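PDB 2HQV: AGR_C_4470p from Agrobacterium tumefaciens str. C58, which is of unknown function but belongs to the ChuX/HutX haem-utilisation family and so probably takes part in handling haem. Local coordinates for residues Glu54-Leu59 and Trp148-Ala153; Asp73-Glu78 and Ile132-Arg137; Phe112-His115 and Pro119-Gly122. One frame throughout, in Å; residues are numbered along the deposited sequence.

How the interactions relate
From the N terminus, the chain first reaches Glu54-Leu59, and the loop that closes on Trp148-Ala153 (interaction 1) encloses both other contacts. Inside it, helix 72-79 meets strand 129-139 (interaction 2), and inside that loop interaction 3 closes a short turn between strand 111-114 and the segment before strand 123-124. The three are therefore strictly nested, with no crossing. Interactions 1 and 2 use neighbouring strands of the six-stranded sheet; their centres lie about 13 Å apart, with a probable backbone bond from Thr133 N to Trp148 O. Interaction 3 is centred about 17 Å from the centre of interaction 2, and touches it through Trp76, linking the small three-stranded sheet to helix 72-79.

Interaction 1: Glu54-Leu59 and Trp148-Ala153; sequences EILAIL and WFMNAA
A chi1 of -65° sets the Trp148 indole beside its backbone N, where it meets Leu56, whose own chi1 of -110° is well off a staggered position. The result is that both leucine methyls bear on the six-membered part of the indole. Leu56 CD1 lies over one face, 3.9 Å from Trp148 CZ3, and the other methyl, Leu56 CD2, comes within 3.9 Å of Trp148 CE3. That second methyl also faces Met150, a selenomethionine, with Leu56 CD2 to Met150 SE at 4.2 Å. Because the methionine chain bends at chi2 and chi3, its selenium is carried back to the edge of the indole, in the ring plane, and the leucine thus wedges against a ring and a selenium at once. All three residues are buried, and the contact is wholly apolar. The polar end of the tryptophan is engaged by its own strand, NE1 bonding to Ser146 OG. Leu56 also opens a type I turn to Leu59, with Leu59 N bonded to Leu56 O at 3.2 Å. Leu56 of a short helix thus packs on alternate strand residues, Trp148 and Met150, of one face of the six-stranded antiparallel sheet, while Phe149 between them faces helix 72-79 on the other: a sheet with helices on both faces, within the ChuX/HutX family region.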
ATOM      1  N   GLU A  54     -19.467  -0.182   2.579  1.00 50.17           N
ATOM      2  CA  GLU A  54     -20.760  -0.460   3.192  1.00 52.21           C
ATOM      3  C   GLU A  54     -20.921   0.304   4.503  1.00 51.03           C
ATOM      4  O   GLU A  54     -22.033   0.656   4.891  1.00 51.29           O
ATOM      5  CB  GLU A  54     -20.920  -1.968   3.412  1.00 54.38           C
ATOM      6  CG  GLU A  54     -20.906  -2.756   2.105  1.00 58.26           C
ATOM      7  CD  GLU A  54     -21.032  -4.255   2.305  1.00 61.20           C
ATOM      8  OE1 GLU A  54     -22.034  -4.693   2.907  1.00 62.91           O
ATOM      9  OE2 GLU A  54     -20.131  -4.995   1.857  1.00 61.07           O
ATOM     10  N   ILE A  55     -19.805   0.571   5.173  1.00 49.24           N
ATOM     11  CA  ILE A  55     -19.823   1.316   6.426  1.00 48.49           C
ATOM     12  C   ILE A  55     -19.942   2.804   6.060  1.00 47.07           C
ATOM     13  O   ILE A  55     -20.559   3.594   6.779  1.00 43.11           O
ATOM     14  CB  ILE A  55     -18.528   1.042   7.240  1.00 50.52           C
ATOM     15  CG1 ILE A  55     -18.759   1.336   8.722  1.00 53.40           C
ATOM     16  CG2 ILE A  55     -17.375   1.880   6.705  1.00 53.63           C
ATOM     17  CD1 ILE A  55     -18.876   2.794   9.060  1.00 54.64           C
ATOM     18  N   LEU A  56     -19.357   3.168   4.924  1.00 45.63           N
ATOM     19  CA  LEU A  56     -19.407   4.534   4.421  1.00 44.50           C
ATOM     20  C   LEU A  56     -20.854   4.896   4.071  1.00 43.81           C
ATOM     21  O   LEU A  56     -21.333   5.976   4.410  1.00 39.68           O
ATOM     22  CB  LEU A  56     -18.516   4.660   3.177  1.00 44.55           C
ATOM     23  CG  LEU A  56     -17.211   5.466   3.269  1.00 45.77           C
ATOM     24  CD1 LEU A  56     -16.406   5.061   4.487  1.00 44.19           C
ATOM     25  CD2 LEU A  56     -16.405   5.256   1.988  1.00 44.37           C
ATOM     26  N   ALA A  57     -21.550   3.983   3.402  1.00 44.16           N
ATOM     27  CA  ALA A  57     -22.940   4.224   3.014  1.00 46.45           C
ATOM     28  C   ALA A  57     -23.871   4.274   4.230  1.00 46.16           C
ATOM     29  O   ALA A  57     -25.050   4.599   4.108  1.00 45.34           O
ATOM     30  CB  ALA A  57     -23.408   3.138   2.045  1.00 47.14           C
ATOM     31  N   ILE A  58     -23.326   3.967   5.402  1.00 46.43           N
ATOM     32  CA  ILE A  58     -24.107   3.956   6.633  1.00 47.51           C
ATOM     33  C   ILE A  58     -23.862   5.173   7.541  1.00 46.50           C
ATOM     34  O   ILE A  58     -24.569   5.376   8.534  1.00 45.59           O
ATOM     35  CB  ILE A  58     -23.853   2.608   7.383  1.00 47.05           C
ATOM     36  CG1 ILE A  58     -24.939   1.605   6.996  1.00 48.19           C
ATOM     37  CG2 ILE A  58     -23.816   2.799   8.879  1.00 49.15           C
ATOM     38  CD1 ILE A  58     -25.053   1.356   5.511  1.00 48.80           C
ATOM     39  N   LEU A  59     -22.874   5.990   7.185  1.00 44.63           N
ATOM     40  CA  LEU A  59     -22.545   7.195   7.949  1.00 44.06           C
ATOM     41  C   LEU A  59     -23.634   8.254   7.786  1.00 42.34           C
ATOM     42  O   LEU A  59     -24.438   8.186   6.856  1.00 39.53           O
ATOM     43  CB  LEU A  59     -21.213   7.774   7.461  1.00 45.80           C
ATOM     44  CG  LEU A  59     -19.884   7.398   8.125  1.00 48.07           C
ATOM     45  CD1 LEU A  59     -19.871   5.945   8.539  1.00 47.78           C
ATOM     46  CD2 LEU A  59     -18.752   7.706   7.151  1.00 46.85           C
ATOM     47  N   TRP A 148     -11.541   9.499  -0.823  1.00 26.44           N
ATOM     48  CA  TRP A 148     -11.304   8.075  -1.001  1.00 28.36           C
ATOM     49  C   TRP A 148     -11.551   7.593  -2.429  1.00 28.28           C
ATOM     50  O   TRP A 148     -12.665   7.692  -2.937  1.00 28.53           O
ATOM     51  CB  TRP A 148     -12.230   7.278  -0.074  1.00 29.01           C
ATOM     52  CG  TRP A 148     -11.987   7.456   1.401  1.00 31.24           C
ATOM     53  CD1 TRP A 148     -11.600   8.600   2.045  1.00 30.79           C
ATOM     54  CD2 TRP A 148     -12.169   6.466   2.419  1.00 30.60           C
ATOM     55  NE1 TRP A 148     -11.526   8.378   3.399  1.00 28.90           N
ATOM     56  CE2 TRP A 148     -11.867   7.076   3.655  1.00 31.52           C
ATOM     57  CE3 TRP A 148     -12.549   5.114   2.406  1.00 33.53           C
ATOM     58  CZ2 TRP A 148     -11.949   6.389   4.872  1.00 33.01           C
ATOM     59  CZ3 TRP A 148     -12.626   4.427   3.619  1.00 32.29           C
ATOM     60  CH2 TRP A 148     -12.323   5.066   4.831  1.00 34.41           C
ATOM     61  N   PHE A 149     -10.519   7.070  -3.076  1.00 26.32           N
ATOM     62  CA  PHE A 149     -10.694   6.523  -4.412  1.00 29.14           C
ATOM     63  C   PHE A 149     -11.001   5.044  -4.162  1.00 31.05           C
ATOM     64  O   PHE A 149     -10.140   4.290  -3.716  1.00 31.14           O
ATOM     65  CB  PHE A 149      -9.424   6.717  -5.244  1.00 26.84           C
ATOM     66  CG  PHE A 149      -9.244   8.130  -5.727  1.00 28.22           C
ATOM     67  CD1 PHE A 149      -9.064   9.166  -4.816  1.00 28.03           C
ATOM     68  CD2 PHE A 149      -9.322   8.435  -7.084  1.00 27.46           C
ATOM     69  CE1 PHE A 149      -8.968  10.492  -5.242  1.00 29.09           C
ATOM     70  CE2 PHE A 149      -9.229   9.758  -7.526  1.00 28.84           C
ATOM     71  CZ  PHE A 149      -9.052  10.789  -6.601  1.00 29.46           C
HETATM   72  N   MSE A 150     -12.250   4.656  -4.413  1.00 32.30           N
HETATM   73  CA  MSE A 150     -12.711   3.285  -4.176  1.00 31.92           C
HETATM   74  C   MSE A 150     -12.534   2.342  -5.361  1.00 32.32           C
HETATM   75  O   MSE A 150     -12.610   2.761  -6.516  1.00 30.02           O
HETATM   76  CB  MSE A 150     -14.200   3.282  -3.814  1.00 32.94           C
HETATM   77  CG  MSE A 150     -14.644   4.357  -2.834  1.00 35.29           C
HETATM   78 SE   MSE A 150     -13.796   4.185  -1.120  1.00 40.36          SE
HETATM   79  CE  MSE A 150     -14.381   2.387  -0.628  1.00 37.36           C
ATOM     80  N   ASN A 151     -12.313   1.063  -5.067  1.00 33.81           N
ATOM     81  CA  ASN A 151     -12.182   0.061  -6.118  1.00 36.78           C
ATOM     82  C   ASN A 151     -13.531  -0.659  -6.250  1.00 39.02           C
ATOM     83  O   ASN A 151     -14.478  -0.353  -5.522  1.00 37.54           O
ATOM     84  CB  ASN A 151     -11.071  -0.950  -5.799  1.00 35.38           C
ATOM     85  CG  ASN A 151     -11.262  -1.637  -4.456  1.00 38.65           C
ATOM     86  OD1 ASN A 151     -12.376  -1.999  -4.081  1.00 37.07           O
ATOM     87  ND2 ASN A 151     -10.165  -1.836  -3.735  1.00 36.21           N
ATOM     88  N   ALA A 152     -13.618  -1.611  -7.172  1.00 39.82           N
ATOM     89  CA  ALA A 152     -14.861  -2.344  -7.392  1.00 42.86           C
ATOM     90  C   ALA A 152     -15.259  -3.208  -6.199  1.00 42.91           C
ATOM     91  O   ALA A 152     -16.428  -3.562  -6.049  1.00 44.46           O
ATOM     92  CB  ALA A 152     -14.747  -3.206  -8.654  1.00 42.90           C
ATOM     93  N   ALA A 153     -14.297  -3.535  -5.345  1.00 43.11           N
ATOM     94  CA  ALA A 153     -14.577  -4.359  -4.174  1.00 42.87           C
ATOM     95  C   ALA A 153     -15.005  -3.561  -2.935  1.00 42.56           C
ATOM     96  O   ALA A 153     -15.093  -4.112  -1.838  1.00 42.03           O
ATOM     97  CB  ALA A 153     -13.370  -5.215  -3.844  1.00 44.01           C
TER

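Interaction 2: Asp73-Glu78 and Ile132-Arg137; sequences DAIWNE and ITFVDR
Helix 72-79 approaches strand 129-139 most closely where Ile75 faces Ile132, with 8.7 Å between Ile75 CA and Ile132 CA, a separation bridged by side chains alone. The helix is regular at this point, as the bond from Asn77 N to Asp73 O at 2.9 Å testifies, and Ile75 is the residue that its turn presents to the strand. Both isoleucines extend toward each other and meet tip to tip. In Ile75, CG1 stands opposite the carbonyl carbon (chi1 -68°) and CD1 continues the chain in an extended line (chi2 173°), which carries the terminal methyl out toward the strand. Ile75 CD1 then rests 3.6 Å from Ile132 CD1, and the same methyl, Ile75 CD1, is 3.8 Å from Ile132 CG2, so one methyl touches both branches of its partner. Phe134, two residues further along the strand and on the same sheet face, supplies the third surface: Ile75 CD1 comes to 4.0 Å from Phe134 CZ, lying near the ring plane at the edge and not over a face. The contact is small, 141 Å² over both segments, and entirely between buried apolar groups. Phe149 of the adjoining strand 142-151 adds to the same cluster, packing on Ile75 and on Ile132, while Ala67 of strand 64-68 also touches Ile75. Further along, helix 172-185 covers Phe134 through Phe178, Leu181 and Arg182, and the Phe185 ring meets that of Phe134 at about 25° between planes. Helices 72-79 and 172-185 thus both lie against the sheet face that carries Ile132, Phe134 and Phe149.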
ATOM      1  N   ASP A  73      -9.956  12.052 -13.379  1.00 33.37           N
ATOM      2  CA  ASP A  73      -9.045  13.089 -13.867  1.00 34.06           C
ATOM      3  C   ASP A  73      -9.378  14.500 -13.375  1.00 32.85           C
ATOM      4  O   ASP A  73      -8.483  15.256 -12.998  1.00 33.89           O
ATOM      5  CB  ASP A  73      -9.029  13.079 -15.399  1.00 38.32           C
ATOM      6  CG  ASP A  73      -8.122  12.008 -15.964  1.00 41.98           C
ATOM      7  OD1 ASP A  73      -8.155  10.865 -15.467  1.00 41.76           O
ATOM      8  OD2 ASP A  73      -7.375  12.312 -16.914  1.00 47.37           O
ATOM      9  N   ALA A  74     -10.656  14.862 -13.390  1.00 29.80           N
ATOM     10  CA  ALA A  74     -11.060  16.195 -12.947  1.00 31.06           C
ATOM     11  C   ALA A  74     -10.740  16.400 -11.471  1.00 30.74           C
ATOM     12  O   ALA A  74     -10.252  17.461 -11.063  1.00 28.54           O
ATOM     13  CB  ALA A  74     -12.555  16.402 -13.184  1.00 32.89           C
ATOM     14  N   ILE A  75     -11.017  15.379 -10.669  1.00 30.13           N
ATOM     15  CA  ILE A  75     -10.768  15.460  -9.240  1.00 31.25           C
ATOM     16  C   ILE A  75      -9.275  15.505  -8.935  1.00 31.18           C
ATOM     17  O   ILE A  75      -8.833  16.291  -8.092  1.00 29.66           O
ATOM     18  CB  ILE A  75     -11.467  14.292  -8.504  1.00 29.93           C
ATOM     19  CG1 ILE A  75     -12.989  14.492  -8.599  1.00 32.07           C
ATOM     20  CG2 ILE A  75     -11.015  14.225  -7.042  1.00 28.93           C
ATOM     21  CD1 ILE A  75     -13.832  13.331  -8.068  1.00 34.06           C
ATOM     22  N   TRP A  76      -8.496  14.678  -9.624  1.00 31.00           N
ATOM     23  CA  TRP A  76      -7.053  14.676  -9.416  1.00 33.02           C
ATOM     24  C   TRP A  76      -6.480  16.050  -9.781  1.00 33.30           C
ATOM     25  O   TRP A  76      -5.685  16.614  -9.037  1.00 31.86           O
ATOM     26  CB  TRP A  76      -6.393  13.592 -10.272  1.00 32.77           C
ATOM     27  CG  TRP A  76      -4.937  13.449 -10.024  1.00 34.05           C
ATOM     28  CD1 TRP A  76      -3.925  14.087 -10.683  1.00 34.64           C
ATOM     29  CD2 TRP A  76      -4.312  12.630  -9.025  1.00 35.17           C
ATOM     30  NE1 TRP A  76      -2.712  13.719 -10.156  1.00 35.30           N
ATOM     31  CE2 TRP A  76      -2.918  12.831  -9.134  1.00 35.44           C
ATOM     32  CE3 TRP A  76      -4.797  11.756  -8.041  1.00 34.98           C
ATOM     33  CZ2 TRP A  76      -1.995  12.175  -8.303  1.00 33.47           C
ATOM     34  CZ3 TRP A  76      -3.880  11.103  -7.211  1.00 33.14           C
ATOM     35  CH2 TRP A  76      -2.495  11.324  -7.348  1.00 35.29           C
ATOM     36  N   ASN A  77      -6.886  16.583 -10.930  1.00 33.81           N
ATOM     37  CA  ASN A  77      -6.400  17.894 -11.367  1.00 37.26           C
ATOM     38  C   ASN A  77      -6.779  18.952 -10.332  1.00 35.47           C
ATOM     39  O   ASN A  77      -5.985  19.834  -9.996  1.00 33.21           O
ATOM     40  CB  ASN A  77      -7.003  18.268 -12.725  1.00 40.59           C
ATOM     41  CG  ASN A  77      -6.632  19.678 -13.154  1.00 47.51           C
ATOM     42  OD1 ASN A  77      -5.458  19.983 -13.369  1.00 50.93           O
ATOM     43  ND2 ASN A  77      -7.633  20.550 -13.271  1.00 49.91           N
ATOM     44  N   GLU A  78      -8.001  18.849  -9.831  1.00 33.52           N
ATOM     45  CA  GLU A  78      -8.509  19.771  -8.829  1.00 35.23           C
ATOM     46  C   GLU A  78      -7.619  19.736  -7.582  1.00 33.45           C
ATOM     47  O   GLU A  78      -7.143  20.773  -7.104  1.00 31.50           O
ATOM     48  CB  GLU A  78      -9.942  19.375  -8.455  1.00 39.47           C
ATOM     49  CG  GLU A  78     -10.721  20.433  -7.719  1.00 48.03           C
ATOM     50  CD  GLU A  78     -11.098  21.595  -8.619  1.00 49.59           C
ATOM     51  OE1 GLU A  78     -11.976  21.417  -9.491  1.00 53.09           O
ATOM     52  OE2 GLU A  78     -10.507  22.679  -8.457  1.00 49.05           O
ATOM     53  N   ILE A 132     -15.409   7.656  -6.142  1.00 30.26           N
ATOM     54  CA  ILE A 132     -14.514   8.553  -5.423  1.00 30.88           C
ATOM     55  C   ILE A 132     -15.411   9.169  -4.360  1.00 31.61           C
ATOM     56  O   ILE A 132     -16.337   9.914  -4.679  1.00 32.35           O
ATOM     57  CB  ILE A 132     -13.946   9.639  -6.358  1.00 30.96           C
ATOM     58  CG1 ILE A 132     -13.147   8.971  -7.485  1.00 28.40           C
ATOM     59  CG2 ILE A 132     -13.047  10.601  -5.564  1.00 30.50           C
ATOM     60  CD1 ILE A 132     -12.792   9.884  -8.612  1.00 27.64           C
ATOM     61  N   THR A 133     -15.146   8.836  -3.101  1.00 29.69           N
ATOM     62  CA  THR A 133     -15.971   9.311  -1.994  1.00 28.81           C
ATOM     63  C   THR A 133     -15.294  10.317  -1.079  1.00 29.87           C
ATOM     64  O   THR A 133     -14.218  10.053  -0.533  1.00 24.03           O
ATOM     65  CB  THR A 133     -16.430   8.130  -1.123  1.00 29.75           C
ATOM     66  OG1 THR A 133     -16.967   7.105  -1.967  1.00 25.92           O
ATOM     67  CG2 THR A 133     -17.484   8.593  -0.108  1.00 29.03           C
ATOM     68  N   PHE A 134     -15.954  11.461  -0.908  1.00 28.52           N
ATOM     69  CA  PHE A 134     -15.462  12.529  -0.050  1.00 29.57           C
ATOM     70  C   PHE A 134     -16.000  12.246   1.349  1.00 31.50           C
ATOM     71  O   PHE A 134     -17.212  12.299   1.578  1.00 30.75           O
ATOM     72  CB  PHE A 134     -15.965  13.889  -0.556  1.00 29.27           C
ATOM     73  CG  PHE A 134     -15.477  14.238  -1.930  1.00 28.15           C
ATOM     74  CD1 PHE A 134     -16.009  13.614  -3.056  1.00 29.99           C
ATOM     75  CD2 PHE A 134     -14.460  15.174  -2.097  1.00 29.42           C
ATOM     76  CE1 PHE A 134     -15.536  13.915  -4.330  1.00 30.02           C
ATOM     77  CE2 PHE A 134     -13.975  15.487  -3.362  1.00 31.44           C
ATOM     78  CZ  PHE A 134     -14.510  14.858  -4.487  1.00 31.04           C
ATOM     79  N   VAL A 135     -15.093  11.932   2.273  1.00 30.95           N
ATOM     80  CA  VAL A 135     -15.465  11.600   3.644  1.00 29.44           C
ATOM     81  C   VAL A 135     -15.164  12.754   4.599  1.00 30.60           C
ATOM     82  O   VAL A 135     -14.023  13.183   4.743  1.00 29.73           O
ATOM     83  CB  VAL A 135     -14.725  10.321   4.092  1.00 30.04           C
ATOM     84  CG1 VAL A 135     -15.167   9.903   5.486  1.00 29.14           C
ATOM     85  CG2 VAL A 135     -14.991   9.201   3.083  1.00 28.87           C
ATOM     86  N   ASP A 136     -16.216  13.251   5.240  1.00 31.65           N
ATOM     87  CA  ASP A 136     -16.125  14.376   6.166  1.00 31.54           C
ATOM     88  C   ASP A 136     -16.789  13.924   7.467  1.00 33.73           C
ATOM     89  O   ASP A 136     -18.010  13.969   7.594  1.00 31.56           O
ATOM     90  CB  ASP A 136     -16.875  15.575   5.560  1.00 28.64           C
ATOM     91  CG  ASP A 136     -16.869  16.801   6.459  1.00 30.86           C
ATOM     92  OD1 ASP A 136     -16.488  16.688   7.647  1.00 26.68           O
ATOM     93  OD2 ASP A 136     -17.258  17.887   5.966  1.00 28.45           O
ATOM     94  N   ARG A 137     -15.978  13.478   8.417  1.00 36.92           N
ATOM     95  CA  ARG A 137     -16.519  12.999   9.669  1.00 42.27           C
ATOM     96  C   ARG A 137     -15.605  13.154  10.858  1.00 43.91           C
ATOM     97  O   ARG A 137     -14.398  13.369  10.738  1.00 43.13           O
ATOM     98  CB  ARG A 137     -16.895  11.523   9.565  1.00 42.71           C
ATOM     99  CG  ARG A 137     -15.754  10.627   9.130  1.00 45.90           C
ATOM    100  CD  ARG A 137     -16.208   9.184   8.994  1.00 49.26           C
ATOM    101  NE  ARG A 137     -16.367   8.527  10.289  1.00 54.81           N
ATOM    102  CZ  ARG A 137     -15.377   7.955  10.972  1.00 55.43           C
ATOM    103  NH1 ARG A 137     -14.140   7.944  10.488  1.00 55.17           N
ATOM    104  NH2 ARG A 137     -15.622   7.407  12.154  1.00 58.19           N
TER

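Interaction 3: Phe112-His115 and Pro119-Gly122; sequences FNIH and PIGG
From Ile114 CB, which itself stops short of Gly122, two branches part. CG1 takes the position between the backbone N and the carbonyl carbon (chi1 51°), and that places it against the glycine: Ile114 CG1 is 3.6 Å from Gly122 O. CD1, at the end of the chain, goes on to Ile120, with Ile114 CD1 to Ile120 CG2 at 4.3 Å. The other branch points to helix 72-79, where Ile114 CG2 packs on the indole of Trp76. Beneath this side chain the two backbones form one antiparallel hydrogen-bonded pair. Ile114 N donates to Gly122 O and Gly122 N to Ile114 O, each at 3.0 Å. Ile114 O also receives a CA-H...O contact from Gly121, with Gly121 CA to Ile114 O at 3.4 Å. The His115 ring comes up beside the pair, His115 CE1 lying 3.5 Å from Gly122 N, which sits obliquely to the ring. Gly122 adopts backbone angles at which a beta carbon would jam against the preceding carbonyl oxygen, and the chain turns a corner there; Ile114-Gly122 is the one bridge within these two segments, and the pairing goes on to strand 123-124, where Phe112 bonds to Ile124. Around this bridge, strand 111-114 is the middle of a three-stranded sheet with 105-108 and 123-124, and Ile120 packs on strands 85-90 and 94-100 of the larger sheet. At the dimer interface Gly121 pairs antiparallel with a strand of the second subunit, whose Glu97 packs on His115, so this hairpin region continues a sheet from one chain into the other.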
ATOM      1  N   PHE A 112      -2.476   5.081 -14.221  1.00 30.53           N
ATOM      2  CA  PHE A 112      -2.224   6.505 -14.131  1.00 32.09           C
ATOM      3  C   PHE A 112      -0.855   6.597 -13.465  1.00 32.68           C
ATOM      4  O   PHE A 112      -0.708   6.358 -12.261  1.00 29.69           O
ATOM      5  CB  PHE A 112      -3.322   7.146 -13.271  1.00 31.42           C
ATOM      6  CG  PHE A 112      -3.343   8.645 -13.312  1.00 34.56           C
ATOM      7  CD1 PHE A 112      -3.667   9.320 -14.485  1.00 35.82           C
ATOM      8  CD2 PHE A 112      -3.072   9.387 -12.163  1.00 34.86           C
ATOM      9  CE1 PHE A 112      -3.722  10.707 -14.515  1.00 37.47           C
ATOM     10  CE2 PHE A 112      -3.124  10.778 -12.178  1.00 35.17           C
ATOM     11  CZ  PHE A 112      -3.450  11.442 -13.356  1.00 37.82           C
ATOM     12  N   ASN A 113       0.148   6.925 -14.271  1.00 32.16           N
ATOM     13  CA  ASN A 113       1.521   7.023 -13.816  1.00 33.56           C
ATOM     14  C   ASN A 113       1.845   8.443 -13.362  1.00 35.39           C
ATOM     15  O   ASN A 113       1.912   9.376 -14.164  1.00 32.49           O
ATOM     16  CB  ASN A 113       2.432   6.563 -14.951  1.00 36.61           C
ATOM     17  CG  ASN A 113       1.983   5.226 -15.533  1.00 37.85           C
ATOM     18  OD1 ASN A 113       1.896   5.058 -16.748  1.00 40.31           O
ATOM     19  ND2 ASN A 113       1.690   4.271 -14.656  1.00 36.71           N
ATOM     20  N   ILE A 114       2.040   8.588 -12.056  1.00 34.72           N
ATOM     21  CA  ILE A 114       2.317   9.888 -11.459  1.00 38.69           C
ATOM     22  C   ILE A 114       3.767  10.093 -11.049  1.00 41.17           C
ATOM     23  O   ILE A 114       4.318   9.334 -10.248  1.00 40.38           O
ATOM     24  CB  ILE A 114       1.428  10.119 -10.223  1.00 37.65           C
ATOM     25  CG1 ILE A 114       1.539   8.921  -9.269  1.00 35.23           C
ATOM     26  CG2 ILE A 114      -0.014  10.352 -10.659  1.00 38.92           C
ATOM     27  CD1 ILE A 114       0.804   9.115  -7.948  1.00 35.52           C
ATOM     28  N   HIS A 115       4.375  11.135 -11.601  1.00 45.73           N
ATOM     29  CA  HIS A 115       5.760  11.479 -11.309  1.00 48.82           C
ATOM     30  C   HIS A 115       5.948  12.981 -11.503  1.00 50.33           C
ATOM     31  O   HIS A 115       5.542  13.545 -12.521  1.00 49.22           O
ATOM     32  CB  HIS A 115       6.713  10.715 -12.234  1.00 51.82           C
ATOM     33  CG  HIS A 115       6.676   9.227 -12.054  1.00 55.33           C
ATOM     34  ND1 HIS A 115       7.039   8.610 -10.876  1.00 56.60           N
ATOM     35  CD2 HIS A 115       6.328   8.234 -12.908  1.00 57.07           C
ATOM     36  CE1 HIS A 115       6.917   7.300 -11.011  1.00 56.44           C
ATOM     37  NE2 HIS A 115       6.487   7.047 -12.234  1.00 56.93           N
ATOM     38  N   PRO A 119       7.490  13.848  -3.404  1.00 33.06           N
ATOM     39  CA  PRO A 119       7.870  12.508  -2.953  1.00 33.25           C
ATOM     40  C   PRO A 119       6.758  11.499  -3.240  1.00 30.36           C
ATOM     41  O   PRO A 119       6.968  10.293  -3.147  1.00 30.51           O
ATOM     42  CB  PRO A 119       8.111  12.701  -1.460  1.00 30.97           C
ATOM     43  CG  PRO A 119       7.163  13.810  -1.103  1.00 33.41           C
ATOM     44  CD  PRO A 119       7.349  14.769  -2.264  1.00 33.06           C
ATOM     45  N   ILE A 120       5.576  12.000  -3.584  1.00 28.93           N
ATOM     46  CA  ILE A 120       4.444  11.132  -3.905  1.00 28.35           C
ATOM     47  C   ILE A 120       4.579  10.736  -5.368  1.00 28.91           C
ATOM     48  O   ILE A 120       4.393  11.563  -6.256  1.00 29.25           O
ATOM     49  CB  ILE A 120       3.090  11.859  -3.718  1.00 28.80           C
ATOM     50  CG1 ILE A 120       2.884  12.210  -2.246  1.00 28.42           C
ATOM     51  CG2 ILE A 120       1.935  10.972  -4.224  1.00 29.99           C
ATOM     52  CD1 ILE A 120       1.628  13.023  -1.986  1.00 28.61           C
ATOM     53  N   GLY A 121       4.914   9.477  -5.619  1.00 28.35           N
ATOM     54  CA  GLY A 121       5.057   9.016  -6.985  1.00 30.39           C
ATOM     55  C   GLY A 121       4.697   7.550  -7.135  1.00 31.39           C
ATOM     56  O   GLY A 121       4.459   6.850  -6.149  1.00 30.38           O
ATOM     57  N   GLY A 122       4.658   7.080  -8.373  1.00 32.52           N
ATOM     58  CA  GLY A 122       4.322   5.692  -8.602  1.00 30.92           C
ATOM     59  C   GLY A 122       3.281   5.468  -9.671  1.00 31.92           C
ATOM     60  O   GLY A 122       3.263   6.157 -10.697  1.00 27.72           O
TER